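Local coordinates for protein catalase (Exiguobacterium oxidotolerans, PDB 2J2M) that breaks down hydrogen peroxide to water and oxygen at a haem buried in each subunit of a tetramer, at residues Asn129-Phe134 with Thr174-His179. Sequence-based numbering, arbitrary orientation.
With HEM (protoporphyrin IX containing Fe), chain E.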
# COMPACT_ATOMS: atom_id res chain seq x y z
N ASN A 129 22.33 19.00 -7.42
CA ASN A 129 21.59 19.99 -8.21
C ASN A 129 22.60 20.74 -9.10
O ASN A 129 23.81 20.65 -8.87
CB ASN A 129 20.88 20.98 -7.30
CG ASN A 129 19.53 20.47 -6.78
OD1 ASN A 129 18.91 19.60 -7.38
ND2 ASN A 129 19.05 21.06 -5.68
N ASN A 130 22.12 21.47 -10.11
CA ASN A 130 23.04 22.30 -10.90
C ASN A 130 23.68 23.38 -10.05
O ASN A 130 24.89 23.59 -10.10
CB ASN A 130 22.39 22.86 -12.18
CG ASN A 130 21.12 23.69 -11.91
OD1 ASN A 130 20.40 23.49 -10.92
ND2 ASN A 130 20.85 24.64 -12.81
N LEU A 131 22.84 24.02 -9.23
CA LEU A 131 23.24 25.14 -8.41
C LEU A 131 24.05 24.64 -7.22
O LEU A 131 23.71 23.62 -6.63
CB LEU A 131 22.00 25.92 -7.96
CG LEU A 131 21.05 26.45 -9.04
CD1 LEU A 131 19.95 27.30 -8.42
CD2 LEU A 131 21.78 27.23 -10.14
N PRO A 132 25.16 25.34 -6.90
CA PRO A 132 26.19 24.87 -6.00
C PRO A 132 25.88 25.05 -4.50
O PRO A 132 26.62 24.52 -3.67
CB PRO A 132 27.41 25.71 -6.41
CG PRO A 132 26.83 27.02 -6.80
CD PRO A 132 25.50 26.67 -7.46
N VAL A 133 24.78 25.73 -4.17
CA VAL A 133 24.37 25.91 -2.77
C VAL A 133 22.90 25.56 -2.58
O VAL A 133 22.21 25.25 -3.57
CB VAL A 133 24.69 27.34 -2.26
CG1 VAL A 133 26.19 27.63 -2.42
CG2 VAL A 133 23.89 28.39 -3.03
N PHE A 134 22.43 25.59 -1.31
CA PHE A 134 21.03 25.39 -0.98
C PHE A 134 20.41 26.52 -0.15
O PHE A 134 21.14 27.38 0.40
CB PHE A 134 20.79 24.02 -0.30
CG PHE A 134 19.50 23.39 -0.68
CD1 PHE A 134 18.51 23.19 0.27
CD2 PHE A 134 19.24 23.03 -2.01
CE1 PHE A 134 17.27 22.59 -0.07
CE2 PHE A 134 18.01 22.46 -2.38
CZ PHE A 134 17.02 22.21 -1.39
N THR A 174 19.63 33.54 1.49
CA THR A 174 20.04 34.66 0.65
C THR A 174 20.96 34.21 -0.50
O THR A 174 20.67 34.44 -1.66
CB THR A 174 20.68 35.78 1.52
OG1 THR A 174 19.81 36.08 2.61
CG2 THR A 174 20.91 37.06 0.75
N ASN A 175 22.07 33.56 -0.17
CA ASN A 175 22.99 33.01 -1.16
C ASN A 175 22.34 32.20 -2.30
O ASN A 175 22.67 32.40 -3.46
CB ASN A 175 24.07 32.17 -0.45
CG ASN A 175 25.36 32.08 -1.25
OD1 ASN A 175 25.60 32.88 -2.14
ND2 ASN A 175 26.21 31.12 -0.90
N MET A 176 21.44 31.26 -1.96
CA MET A 176 20.71 30.48 -2.95
C MET A 176 19.82 31.38 -3.83
O MET A 176 19.77 31.26 -5.08
CB MET A 176 19.87 29.41 -2.24
CG MET A 176 19.15 28.39 -3.16
SD MET A 176 20.18 27.69 -4.47
CE MET A 176 19.22 26.18 -4.73
N LEU A 177 19.14 32.31 -3.18
CA LEU A 177 18.36 33.30 -3.90
C LEU A 177 19.22 34.01 -4.94
O LEU A 177 18.75 34.19 -6.06
CB LEU A 177 17.70 34.27 -2.92
CG LEU A 177 16.25 34.03 -2.42
CD1 LEU A 177 15.70 32.60 -2.55
CD2 LEU A 177 16.10 34.50 -1.01
N MET A 178 20.47 34.37 -4.60
CA MET A 178 21.39 34.99 -5.56
C MET A 178 21.62 34.15 -6.82
O MET A 178 21.78 34.72 -7.89
CB MET A 178 22.76 35.28 -4.95
CG MET A 178 22.77 36.36 -3.91
SD MET A 178 22.53 38.05 -4.54
CE MET A 178 22.81 38.88 -2.97
N HIS A 179 21.63 32.82 -6.68
CA HIS A 179 21.86 31.91 -7.82
C HIS A 179 20.60 31.62 -8.66
O HIS A 179 20.63 31.61 -9.89
CB HIS A 179 22.40 30.58 -7.30
CG HIS A 179 23.76 30.67 -6.68
ND1 HIS A 179 23.96 31.08 -5.38
CD2 HIS A 179 24.99 30.43 -7.19
CE1 HIS A 179 25.25 31.06 -5.10
NE2 HIS A 179 25.90 30.65 -6.18
CHA HEM E . 14.57 14.19 -4.46
CHB HEM E . 18.46 17.12 -4.78
CHC HEM E . 17.79 18.42 -0.18
CHD HEM E . 14.39 15.04 0.34
C1A HEM E . 15.70 14.83 -4.94
C2A HEM E . 16.32 14.66 -6.26
C3A HEM E . 17.40 15.48 -6.34
C4A HEM E . 17.50 16.19 -5.10
CMA HEM E . 18.38 15.66 -7.53
CAA HEM E . 15.77 13.71 -7.36
CBA HEM E . 16.41 12.32 -7.32
CGA HEM E . 15.83 11.54 -8.48
O1A HEM E . 15.06 10.57 -8.25
O2A HEM E . 16.11 11.92 -9.65
C1B HEM E . 18.67 17.68 -3.55
C2B HEM E . 19.83 18.45 -3.13
C3B HEM E . 19.61 18.80 -1.86
C4B HEM E . 18.34 18.27 -1.44
CMB HEM E . 21.09 18.76 -3.98
CAB HEM E . 20.56 19.59 -0.94
CBB HEM E . 21.24 20.65 -1.37
C1C HEM E . 16.89 17.58 0.41
C2C HEM E . 16.59 17.47 1.82
C3C HEM E . 15.65 16.51 1.95
C4C HEM E . 15.32 16.01 0.62
CMC HEM E . 17.26 18.27 2.98
CAC HEM E . 14.96 16.02 3.24
CBC HEM E . 15.57 15.19 4.09
C1D HEM E . 14.07 14.50 -0.89
C2D HEM E . 13.06 13.49 -1.11
C3D HEM E . 13.12 13.21 -2.61
C4D HEM E . 14.16 14.09 -3.14
CMD HEM E . 12.15 12.80 -0.04
CAD HEM E . 12.28 12.20 -3.41
CBD HEM E . 13.17 11.00 -3.71
CGD HEM E . 12.38 9.80 -4.21
O1D HEM E . 11.11 9.77 -4.16
O2D HEM E . 13.05 8.84 -4.65
NA HEM E . 16.47 15.77 -4.27
NB HEM E . 17.78 17.59 -2.50
NC HEM E . 16.10 16.67 -0.28
ND HEM E . 14.69 14.81 -2.09
FE HEM E . 16.43 15.98 -2.21
O HOH W 1 21.43 29.90 0.70
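The Phe134 ring meets both Met176 and the haem where, in the catalase fold, the loop after strand 122-129 supplies this phenylalanine to the haem pocket and helix 174-180 packs behind the loop. Over one face of the ring lies the haem vinyl carbon CAB, 3.8 Å above the plane and displaced toward the rim. Met176 CE approaches the same ring obliquely, 4.2 Å from Phe134 CD2. The His179 imidazole has Asn175 C at its edge, in plane, while Pro132 CG and Val133 CG2 come against it obliquely; the latter is 3.6 Å from His179 ND1. A hydrogen bond within the helix helps set the ring's rotation: His179 ND1 donates to Asn175 O at 2.7 Å, with an N-H...O angle of 149°, from above the carbonyl plane.

Met176 makes the central contact. With CG anti to the backbone N (chi1 -174°) and a bend at chi2, its thioether reaches Leu131 CD1, 3.9 Å from CE, and sets SD 4.0 Å from Val133 CG2. An alanine in place of Phe134 would probably open a gap between the haem vinyl group and Met176 CE, leaving both freer to move. Asn175 turns its amide to Val133 CG1, yet ND2 donates to Thr281 O. One water links the two backbones, donating to Phe134 O at 2.6 Å and accepting from Met176 N at 3.0 Å.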